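Local coordinates for mandelate racemase / muconate lactonizing enzyme, C-terminal domain protein (Pseudovibrio sp. JE062, PDB 4JHM) that is of unknown function but belongs to the enolase superfamily, with a capping domain joined to a TIM-barrel domain, at residues 158-162 and 342-346; 13-17 and 365-369; 204-208 and 235-240. One frame throughout, in Å; residues are numbered along the deposited sequence.

Overall arrangement
Interactions 1 and 3 both lie in the TIM-barrel domain, whereas interaction 2 stitches the N-terminal strand to the C-terminal end of the chain. Interactions 2 and 3 are on opposite sides of the chain's centre, their own centres about 43 Å apart, and interaction 1 is about 31 Å and 32 Å from them, centre to centre. Interaction 3 is a buried helix pair filled by one selenomethionine and bordered by neighbouring subunits. Interactions 1 and 2 are only partly buried and no other subunit touches them. Interaction 1 sets a helix end against a turn, mostly through backbone and carbonyl contacts; interaction 2 combines a strand pairing with apolar contacts to a short helix.

Interaction 1: residues 158-162 and 342-346; sequences EHGFT and TDKEG
The walk starts where helix 149-159 runs out and the Lys-344 side chain passes the carbonyl of Glu-158, with CE 3.3 Å from Glu-158 O. The lysine chain is bent at chi2 and again at chi4, which folds its methylenes over the helix end. Its NZ stays 5.1 Å from Glu-158 OE1, too far for a salt bridge, although the opposite charges probably attract each other. His-159 comes next. Its NE2 is 3.3 Å from Thr-342 O, but the angle is too poor for a hydrogen bond, and the ring also stacks on Tyr-327. At Gly-160 the chain leaves the helix with a positive phi of 118°, and the backbones close in: Gly-160 CA makes a CA-H...O contact of 3.5 Å with Lys-344 O, while Gly-160 O looks onto the CA of Gly-346. Phe-161 then turns its ring toward Thr-342, the two side chains crossing at about a right angle. With CG beside the backbone N (chi1 -78°), the ring brings CE1 to within 3.5 Å of Thr-342 CB. Thr-342 OG1 also borders this ring, but its hydrogen bond goes to Ser-136 OG. Finally, Thr-162 CG2 reaches Glu-345 O at 4.0 Å. The loop facing all this is braced from within. A type I turn runs from Asp-343 to Gly-346, and Asp-343 OD1 accepts from Glu-345 N at 2.7 Å, met from above the carboxylate plane, forming an Asx turn. Tyr-347 N bonds the same oxygen, while His-349 holds OD2. Here the loop leading to the antiparallel strand 347-349 packs against the turn from helix 149-159 into strand 163-167, a helix-to-strand turn of the kind found in a TIM barrel at the end where its parallel strands begin.

Interaction 2: residues 13-17 and 365-369; sequences LYALA and VKEAS
At the outer margin of the antiparallel sheet, Leu-16 faces Ser-369 just where helix 362-368 gives way to strand 369-376. The two form an antiparallel non-hydrogen-bonded pair, CA to CA 4.0 Å, with both side chains on the same face. As befits such a pair, the backbones approach through CA-H...O contacts: Leu-16 CA lies 3.3 Å from Ala-368 O, and Ser-369 CA lies 3.5 Å from Ala-15 O. Further along, Ala-15 is backbone-bonded to Phe-370 and Ala-371. Ala-17 N adds a weak hydrogen bond to Ala-368 O at 3.4 Å, so one carbonyl at the helix end serves two neighbouring residues of the strand. Leu-16 carries the apolar part. Its CB rests on Ala-368 CB at 3.7 Å, and its chi1 of 46° sets CG between the backbone N and carbonyl carbon, from where the side chain crosses that of Val-365 obliquely, with Leu-16 CD1 3.9 Å from Val-365 CG1. Ser-369 OG, anti to its own N, comes in the ring plane at the edge of Tyr-14, 3.5 Å from CD1. A C-terminal strand returning beside the first strand, completing the N-terminal domain's sheet, is characteristic of the enolase-superfamily fold.

Interaction 3: residues 204-208 and 235-240; sequences EQAMK and RLVANT
Arg-235 O is gripped by its own helix just where Met-207, modelled as selenomethionine, pushes in. Asn-239 ND2 bonds it at 3.0 Å with an N-H...O angle of 159°, in the carbonyl plane and on a lone pair, and the backbone N atoms of Ala-238 and Asn-239 add weak bonds. Met-207 CE comes within 3.6 Å of that same oxygen. With CG anti to the backbone N and bends at chi2 and chi3, the Met-207 chain curls over the second helix and crosses Arg-235 at about a right angle, so that CE meets the methylene CG of the arginine. SE slides past Leu-236, 3.8 Å from CD2, and lies 4.0 Å from Thr-240 CG2. Helices 203-215 and 230-239 are consecutive outer helices of the TIM barrel, joined through strand 220-222; their short segments run roughly parallel, 27° apart, with a closest approach of 10.5 Å between the segment axes. Leu-236 fills the groove between them, setting CD1 4.0 Å from Ala-206 CB while CD2 presses on the Met-207 backbone. The guanidinium of Arg-235 leaves the pair for a salt bridge to Asp-241 of a second subunit.

Interaction 1: residues 158-162 and 342-346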
ATOM      1  N   GLU A 158       2.531  23.886 -44.160  1.00105.18           N
ATOM      2  CA  GLU A 158       3.298  24.038 -45.395  1.00108.07           C
ATOM      3  C   GLU A 158       4.794  23.943 -45.107  1.00103.23           C
ATOM      4  O   GLU A 158       5.532  23.297 -45.851  1.00101.42           O
ATOM      5  CB  GLU A 158       2.981  25.362 -46.101  1.00112.54           C
ATOM      6  CG  GLU A 158       1.982  25.242 -47.245  1.00118.50           C
ATOM      7  CD  GLU A 158       2.533  24.471 -48.437  1.00125.57           C
ATOM      8  OE1 GLU A 158       2.947  23.304 -48.258  1.00127.31           O
ATOM      9  OE2 GLU A 158       2.544  25.024 -49.561  1.00122.84           O
ATOM     10  N   HIS A 159       5.237  24.571 -44.022  1.00 98.62           N
ATOM     11  CA  HIS A 159       6.659  24.594 -43.699  1.00 94.02           C
ATOM     12  C   HIS A 159       7.187  23.185 -43.498  1.00 93.13           C
ATOM     13  O   HIS A 159       8.389  22.954 -43.596  1.00100.78           O
ATOM     14  CB  HIS A 159       6.947  25.450 -42.462  1.00 89.07           C
ATOM     15  CG  HIS A 159       8.397  25.797 -42.301  1.00 91.48           C
ATOM     16  ND1 HIS A 159       9.055  26.655 -43.156  1.00 94.88           N
ATOM     17  CD2 HIS A 159       9.317  25.398 -41.393  1.00 90.07           C
ATOM     18  CE1 HIS A 159      10.316  26.770 -42.780  1.00 91.34           C
ATOM     19  NE2 HIS A 159      10.501  26.017 -41.713  1.00 89.68           N
ATOM     20  N   GLY A 160       6.284  22.248 -43.217  1.00 91.55           N
ATOM     21  CA  GLY A 160       6.642  20.831 -43.136  1.00 91.12           C
ATOM     22  C   GLY A 160       6.418  20.198 -41.775  1.00 86.72           C
ATOM     23  O   GLY A 160       6.623  18.996 -41.608  1.00 87.08           O
ATOM     24  N   PHE A 161       5.995  21.005 -40.806  1.00 82.32           N
ATOM     25  CA  PHE A 161       5.826  20.545 -39.433  1.00 78.63           C
ATOM     26  C   PHE A 161       4.814  19.410 -39.330  1.00 81.79           C
ATOM     27  O   PHE A 161       3.769  19.428 -39.979  1.00 87.75           O
ATOM     28  CB  PHE A 161       5.386  21.694 -38.525  1.00 77.66           C
ATOM     29  CG  PHE A 161       6.500  22.622 -38.120  1.00 76.59           C
ATOM     30  CD1 PHE A 161       7.546  22.167 -37.330  1.00 72.98           C
ATOM     31  CD2 PHE A 161       6.489  23.955 -38.505  1.00 74.18           C
ATOM     32  CE1 PHE A 161       8.565  23.019 -36.946  1.00 69.99           C
ATOM     33  CE2 PHE A 161       7.504  24.809 -38.122  1.00 72.39           C
ATOM     34  CZ  PHE A 161       8.542  24.339 -37.340  1.00 70.15           C
ATOM     35  N   THR A 162       5.136  18.439 -38.486  1.00 82.45           N
ATOM     36  CA  THR A 162       4.338  17.231 -38.316  1.00 83.51           C
ATOM     37  C   THR A 162       3.494  17.276 -37.043  1.00 80.44           C
ATOM     38  O   THR A 162       2.652  16.409 -36.812  1.00 69.84           O
ATOM     39  CB  THR A 162       5.270  16.013 -38.222  1.00 85.30           C
ATOM     40  OG1 THR A 162       6.464  16.386 -37.509  1.00 81.94           O
ATOM     41  CG2 THR A 162       5.641  15.522 -39.613  1.00 82.50           C
ATOM     42  N   THR A 342      13.571  23.740 -39.162  1.00 80.53           N
ATOM     43  CA  THR A 342      12.861  22.495 -39.424  1.00 81.43           C
ATOM     44  C   THR A 342      12.694  22.303 -40.928  1.00 89.96           C
ATOM     45  O   THR A 342      12.125  23.155 -41.609  1.00 97.78           O
ATOM     46  CB  THR A 342      11.481  22.501 -38.733  1.00 79.31           C
ATOM     47  OG1 THR A 342      11.657  22.454 -37.306  1.00 74.10           O
ATOM     48  CG2 THR A 342      10.640  21.314 -39.181  1.00 78.75           C
ATOM     49  N   ASP A 343      13.196  21.186 -41.447  1.00 94.56           N
ATOM     50  CA  ASP A 343      13.186  20.954 -42.889  1.00 96.77           C
ATOM     51  C   ASP A 343      11.781  20.607 -43.392  1.00 98.82           C
ATOM     52  O   ASP A 343      10.818  20.583 -42.619  1.00 89.25           O
ATOM     53  CB  ASP A 343      14.204  19.872 -43.278  1.00 98.47           C
ATOM     54  CG  ASP A 343      13.727  18.469 -42.958  1.00102.82           C
ATOM     55  OD1 ASP A 343      12.529  18.294 -42.653  1.00104.18           O
ATOM     56  OD2 ASP A 343      14.554  17.534 -43.019  1.00108.68           O
ATOM     57  N   LYS A 344      11.673  20.340 -44.690  1.00104.44           N
ATOM     58  CA  LYS A 344      10.378  20.178 -45.346  1.00105.77           C
ATOM     59  C   LYS A 344       9.672  18.871 -44.972  1.00105.68           C
ATOM     60  O   LYS A 344       8.483  18.707 -45.247  1.00106.49           O
ATOM     61  CB  LYS A 344      10.551  20.258 -46.863  1.00109.90           C
ATOM     62  CG  LYS A 344       9.312  20.726 -47.608  1.00115.23           C
ATOM     63  CD  LYS A 344       9.081  22.217 -47.420  1.00117.03           C
ATOM     64  CE  LYS A 344       7.803  22.680 -48.099  1.00118.32           C
ATOM     65  NZ  LYS A 344       7.812  22.431 -49.566  1.00118.85           N
ATOM     66  N   GLU A 345      10.402  17.947 -44.352  1.00103.16           N
ATOM     67  CA  GLU A 345       9.847  16.650 -43.966  1.00 99.51           C
ATOM     68  C   GLU A 345       9.402  16.615 -42.504  1.00 97.75           C
ATOM     69  O   GLU A 345       8.760  15.658 -42.072  1.00 99.61           O
ATOM     70  CB  GLU A 345      10.868  15.539 -44.212  1.00103.39           C
ATOM     71  CG  GLU A 345      11.205  15.318 -45.677  1.00110.35           C
ATOM     72  CD  GLU A 345      11.656  13.898 -45.967  1.00115.81           C
ATOM     73  OE1 GLU A 345      11.642  13.500 -47.150  1.00116.99           O
ATOM     74  OE2 GLU A 345      12.019  13.176 -45.013  1.00121.41           O
ATOM     75  N   GLY A 346       9.751  17.653 -41.749  1.00 95.48           N
ATOM     76  CA  GLY A 346       9.356  17.765 -40.348  1.00 87.19           C
ATOM     77  C   GLY A 346      10.484  17.433 -39.387  1.00 89.12           C
ATOM     78  O   GLY A 346      10.262  17.305 -38.172  1.00 85.66           O
TER

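Interaction 2: residues 13-17 and 365-369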
ATOM      1  N   LEU A  13      30.877  36.653 -19.332  1.00 77.90           N
ATOM      2  CA  LEU A  13      29.445  36.533 -19.104  1.00 74.03           C
ATOM      3  C   LEU A  13      28.697  37.580 -19.909  1.00 72.33           C
ATOM      4  O   LEU A  13      29.113  38.732 -19.966  1.00 71.88           O
ATOM      5  CB  LEU A  13      29.127  36.702 -17.621  1.00 76.07           C
ATOM      6  CG  LEU A  13      29.869  35.770 -16.665  1.00 75.51           C
ATOM      7  CD1 LEU A  13      29.277  35.881 -15.267  1.00 72.47           C
ATOM      8  CD2 LEU A  13      29.824  34.336 -17.170  1.00 75.23           C
ATOM      9  N   TYR A  14      27.592  37.173 -20.528  1.00 72.99           N
ATOM     10  CA  TYR A  14      26.777  38.091 -21.318  1.00 74.56           C
ATOM     11  C   TYR A  14      25.290  37.938 -21.019  1.00 75.39           C
ATOM     12  O   TYR A  14      24.809  36.850 -20.696  1.00 78.24           O
ATOM     13  CB  TYR A  14      27.019  37.870 -22.809  1.00 75.37           C
ATOM     14  CG  TYR A  14      28.428  38.177 -23.239  1.00 77.28           C
ATOM     15  CD1 TYR A  14      28.823  39.479 -23.504  1.00 82.64           C
ATOM     16  CD2 TYR A  14      29.368  37.167 -23.376  1.00 80.15           C
ATOM     17  CE1 TYR A  14      30.115  39.767 -23.893  1.00 87.67           C
ATOM     18  CE2 TYR A  14      30.664  37.444 -23.767  1.00 84.24           C
ATOM     19  CZ  TYR A  14      31.031  38.746 -24.023  1.00 85.20           C
ATOM     20  OH  TYR A  14      32.314  39.030 -24.410  1.00 88.96           O
ATOM     21  N   ALA A  15      24.576  39.050 -21.124  1.00 73.71           N
ATOM     22  CA  ALA A  15      23.129  39.055 -21.027  1.00 73.91           C
ATOM     23  C   ALA A  15      22.614  39.993 -22.111  1.00 76.84           C
ATOM     24  O   ALA A  15      22.755  41.218 -22.009  1.00 74.75           O
ATOM     25  CB  ALA A  15      22.681  39.522 -19.650  1.00 72.48           C
ATOM     26  N   LEU A  16      22.036  39.413 -23.158  1.00 73.49           N
ATOM     27  CA  LEU A  16      21.613  40.184 -24.315  1.00 76.30           C
ATOM     28  C   LEU A  16      20.130  40.005 -24.603  1.00 75.98           C
ATOM     29  O   LEU A  16      19.490  39.099 -24.074  1.00 79.73           O
ATOM     30  CB  LEU A  16      22.444  39.808 -25.548  1.00 80.02           C
ATOM     31  CG  LEU A  16      22.665  38.325 -25.849  1.00 80.88           C
ATOM     32  CD1 LEU A  16      22.886  38.109 -27.335  1.00 80.54           C
ATOM     33  CD2 LEU A  16      23.844  37.774 -25.058  1.00 84.52           C
ATOM     34  N   ALA A  17      19.598  40.889 -25.441  1.00 80.69           N
ATOM     35  CA  ALA A  17      18.180  40.895 -25.796  1.00 78.82           C
ATOM     36  C   ALA A  17      17.961  41.787 -27.016  1.00 78.34           C
ATOM     37  O   ALA A  17      18.895  42.416 -27.504  1.00 77.20           O
ATOM     38  CB  ALA A  17      17.343  41.385 -24.623  1.00 75.18           C
ATOM     39  N   VAL A 365      26.650  39.915 -30.334  1.00 90.18           N
ATOM     40  CA  VAL A 365      26.278  39.803 -28.928  1.00 92.06           C
ATOM     41  C   VAL A 365      26.736  41.044 -28.168  1.00 93.02           C
ATOM     42  O   VAL A 365      25.948  41.652 -27.440  1.00 91.38           O
ATOM     43  CB  VAL A 365      26.839  38.528 -28.252  1.00 93.10           C
ATOM     44  CG1 VAL A 365      26.332  37.278 -28.951  1.00 92.93           C
ATOM     45  CG2 VAL A 365      28.358  38.543 -28.223  1.00 99.49           C
ATOM     46  N   LYS A 366      27.999  41.427 -28.348  1.00 92.59           N
ATOM     47  CA  LYS A 366      28.507  42.636 -27.713  1.00 95.23           C
ATOM     48  C   LYS A 366      27.480  43.743 -27.910  1.00 97.11           C
ATOM     49  O   LYS A 366      27.102  44.426 -26.959  1.00 99.38           O
ATOM     50  CB  LYS A 366      29.857  43.042 -28.308  1.00 95.73           C
ATOM     51  N   GLU A 367      27.010  43.886 -29.148  1.00 99.83           N
ATOM     52  CA  GLU A 367      26.024  44.904 -29.519  1.00101.41           C
ATOM     53  C   GLU A 367      24.693  44.785 -28.758  1.00 96.61           C
ATOM     54  O   GLU A 367      24.087  45.796 -28.402  1.00 94.61           O
ATOM     55  CB  GLU A 367      25.771  44.848 -31.032  1.00105.75           C
ATOM     56  CG  GLU A 367      24.650  45.749 -31.534  1.00109.72           C
ATOM     57  CD  GLU A 367      24.889  47.219 -31.239  1.00112.76           C
ATOM     58  OE1 GLU A 367      26.043  47.598 -30.942  1.00111.99           O
ATOM     59  OE2 GLU A 367      23.916  47.999 -31.307  1.00113.69           O
ATOM     60  N   ALA A 368      24.240  43.559 -28.512  1.00 92.11           N
ATOM     61  CA  ALA A 368      22.953  43.344 -27.844  1.00 89.97           C
ATOM     62  C   ALA A 368      23.101  43.210 -26.332  1.00 86.01           C
ATOM     63  O   ALA A 368      22.107  43.146 -25.612  1.00 79.47           O
ATOM     64  CB  ALA A 368      22.260  42.112 -28.409  1.00 86.31           C
ATOM     65  N   SER A 369      24.340  43.177 -25.856  1.00 86.91           N
ATOM     66  CA  SER A 369      24.614  42.869 -24.458  1.00 84.58           C
ATOM     67  C   SER A 369      24.474  44.096 -23.560  1.00 83.54           C
ATOM     68  O   SER A 369      25.294  45.012 -23.615  1.00 92.73           O
ATOM     69  CB  SER A 369      26.019  42.276 -24.329  1.00 85.93           C
ATOM     70  OG  SER A 369      26.288  41.875 -23.000  1.00 89.98           O
TER

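Interaction 3: residues 204-208 and 235-240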
ATOM      1  N   GLU A 204     -10.413  19.812 -11.736  1.00 69.23           N
ATOM      2  CA  GLU A 204     -11.642  19.445 -12.446  1.00 68.45           C
ATOM      3  C   GLU A 204     -11.553  19.814 -13.925  1.00 66.79           C
ATOM      4  O   GLU A 204     -11.929  19.031 -14.797  1.00 61.90           O
ATOM      5  CB  GLU A 204     -12.856  20.134 -11.813  1.00 74.84           C
ATOM      6  CG  GLU A 204     -13.101  19.771 -10.352  1.00 82.98           C
ATOM      7  CD  GLU A 204     -12.092  20.398  -9.390  1.00 93.13           C
ATOM      8  OE1 GLU A 204     -11.320  21.298  -9.807  1.00 79.68           O
ATOM      9  OE2 GLU A 204     -12.074  19.988  -8.205  1.00 98.25           O
ATOM     10  N   GLN A 205     -11.059  21.016 -14.196  1.00 67.42           N
ATOM     11  CA  GLN A 205     -10.856  21.472 -15.564  1.00 67.43           C
ATOM     12  C   GLN A 205      -9.818  20.599 -16.261  1.00 67.87           C
ATOM     13  O   GLN A 205      -9.990  20.209 -17.414  1.00 78.21           O
ATOM     14  CB  GLN A 205     -10.417  22.943 -15.573  1.00 69.01           C
ATOM     15  CG  GLN A 205     -11.523  23.903 -15.158  1.00 72.24           C
ATOM     16  CD  GLN A 205     -11.028  25.299 -14.817  1.00 73.93           C
ATOM     17  OE1 GLN A 205      -9.887  25.670 -15.103  1.00 71.55           O
ATOM     18  NE2 GLN A 205     -11.897  26.087 -14.198  1.00 78.59           N
ATOM     19  N   ALA A 206      -8.741  20.290 -15.552  1.00 66.37           N
ATOM     20  CA  ALA A 206      -7.671  19.487 -16.112  1.00 63.87           C
ATOM     21  C   ALA A 206      -8.228  18.160 -16.586  1.00 61.58           C
ATOM     22  O   ALA A 206      -7.961  17.731 -17.702  1.00 61.41           O
ATOM     23  CB  ALA A 206      -6.584  19.263 -15.078  1.00 69.52           C
HETATM   24  N   MSE A 207      -9.016  17.517 -15.733  1.00 62.99           N
HETATM   25  CA  MSE A 207      -9.600  16.222 -16.069  1.00 63.12           C
HETATM   26  C   MSE A 207     -10.567  16.347 -17.211  1.00 59.49           C
HETATM   27  O   MSE A 207     -10.657  15.466 -18.050  1.00 62.74           O
HETATM   28  CB  MSE A 207     -10.302  15.628 -14.855  1.00 65.07           C
HETATM   29  CG  MSE A 207     -10.905  14.263 -15.186  1.00 70.48           C
HETATM   30 SE   MSE A 207      -9.501  12.924 -15.544  1.00 75.03          SE
HETATM   31  CE  MSE A 207      -9.022  12.552 -13.674  1.00 67.50           C
ATOM     32  N   LYS A 208     -11.303  17.445 -17.265  1.00 61.41           N
ATOM     33  CA  LYS A 208     -12.282  17.626 -18.321  1.00 62.96           C
ATOM     34  C   LYS A 208     -11.590  17.723 -19.684  1.00 65.03           C
ATOM     35  O   LYS A 208     -12.009  17.094 -20.657  1.00 61.74           O
ATOM     36  CB  LYS A 208     -13.111  18.880 -18.055  1.00 67.27           C
ATOM     37  CG  LYS A 208     -14.562  18.757 -18.480  1.00 72.97           C
ATOM     38  CD  LYS A 208     -15.465  18.404 -17.312  1.00 77.63           C
ATOM     39  CE  LYS A 208     -15.782  19.628 -16.467  1.00 81.79           C
ATOM     40  NZ  LYS A 208     -16.961  19.401 -15.582  1.00 86.02           N
ATOM     41  N   ARG A 235      -3.872  11.199 -10.725  1.00 52.37           N
ATOM     42  CA  ARG A 235      -5.250  10.877 -11.093  1.00 51.21           C
ATOM     43  C   ARG A 235      -5.499  11.098 -12.593  1.00 50.67           C
ATOM     44  O   ARG A 235      -6.214  10.323 -13.232  1.00 43.64           O
ATOM     45  CB  ARG A 235      -6.212  11.688 -10.221  1.00 51.17           C
ATOM     46  CG  ARG A 235      -7.595  11.910 -10.801  1.00 52.71           C
ATOM     47  CD  ARG A 235      -8.441  12.771  -9.877  1.00 53.99           C
ATOM     48  NE  ARG A 235      -9.418  11.980  -9.135  1.00 54.59           N
ATOM     49  CZ  ARG A 235     -10.722  11.992  -9.381  1.00 56.36           C
ATOM     50  NH1 ARG A 235     -11.536  11.238  -8.668  1.00 55.02           N
ATOM     51  NH2 ARG A 235     -11.213  12.764 -10.345  1.00 63.28           N
ATOM     52  N   LEU A 236      -4.890  12.134 -13.163  1.00 51.01           N
ATOM     53  CA  LEU A 236      -4.930  12.324 -14.620  1.00 53.31           C
ATOM     54  C   LEU A 236      -4.305  11.145 -15.370  1.00 53.46           C
ATOM     55  O   LEU A 236      -4.888  10.626 -16.324  1.00 50.38           O
ATOM     56  CB  LEU A 236      -4.209  13.612 -15.020  1.00 53.11           C
ATOM     57  CG  LEU A 236      -4.985  14.899 -14.754  1.00 53.05           C
ATOM     58  CD1 LEU A 236      -4.116  16.108 -15.055  1.00 54.10           C
ATOM     59  CD2 LEU A 236      -6.260  14.922 -15.579  1.00 49.96           C
ATOM     60  N   VAL A 237      -3.113  10.736 -14.939  1.00 55.05           N
ATOM     61  CA  VAL A 237      -2.405   9.617 -15.554  1.00 53.60           C
ATOM     62  C   VAL A 237      -3.106   8.286 -15.290  1.00 52.09           C
ATOM     63  O   VAL A 237      -3.013   7.354 -16.090  1.00 52.22           O
ATOM     64  CB  VAL A 237      -0.948   9.529 -15.047  1.00 53.61           C
ATOM     65  CG1 VAL A 237      -0.306   8.212 -15.453  1.00 50.54           C
ATOM     66  CG2 VAL A 237      -0.133  10.700 -15.580  1.00 55.98           C
ATOM     67  N   ALA A 238      -3.811   8.190 -14.172  1.00 49.95           N
ATOM     68  CA  ALA A 238      -4.413   6.918 -13.789  1.00 49.46           C
ATOM     69  C   ALA A 238      -5.786   6.720 -14.417  1.00 50.13           C
ATOM     70  O   ALA A 238      -6.264   5.593 -14.504  1.00 51.85           O
ATOM     71  CB  ALA A 238      -4.504   6.809 -12.276  1.00 46.23           C
ATOM     72  N   ASN A 239      -6.417   7.807 -14.853  1.00 51.92           N
ATOM     73  CA  ASN A 239      -7.786   7.729 -15.351  1.00 55.21           C
ATOM     74  C   ASN A 239      -7.958   8.084 -16.830  1.00 57.13           C
ATOM     75  O   ASN A 239      -9.085   8.153 -17.316  1.00 59.95           O
ATOM     76  CB  ASN A 239      -8.710   8.591 -14.495  1.00 59.18           C
ATOM     77  CG  ASN A 239      -8.983   7.978 -13.140  1.00 59.48           C
ATOM     78  OD1 ASN A 239      -9.968   7.267 -12.956  1.00 68.22           O
ATOM     79  ND2 ASN A 239      -8.104   8.236 -12.186  1.00 60.77           N
ATOM     80  N   THR A 240      -6.850   8.307 -17.537  1.00 57.48           N
ATOM     81  CA  THR A 240      -6.878   8.502 -18.985  1.00 60.85           C
ATOM     82  C   THR A 240      -5.668   7.836 -19.621  1.00 61.51           C
ATOM     83  O   THR A 240      -4.745   7.416 -18.929  1.00 63.36           O
ATOM     84  CB  THR A 240      -6.846   9.991 -19.388  1.00 66.37           C
ATOM     85  OG1 THR A 240      -5.489  10.458 -19.414  1.00 68.07           O
ATOM     86  CG2 THR A 240      -7.674  10.844 -18.430  1.00 67.25           C
TER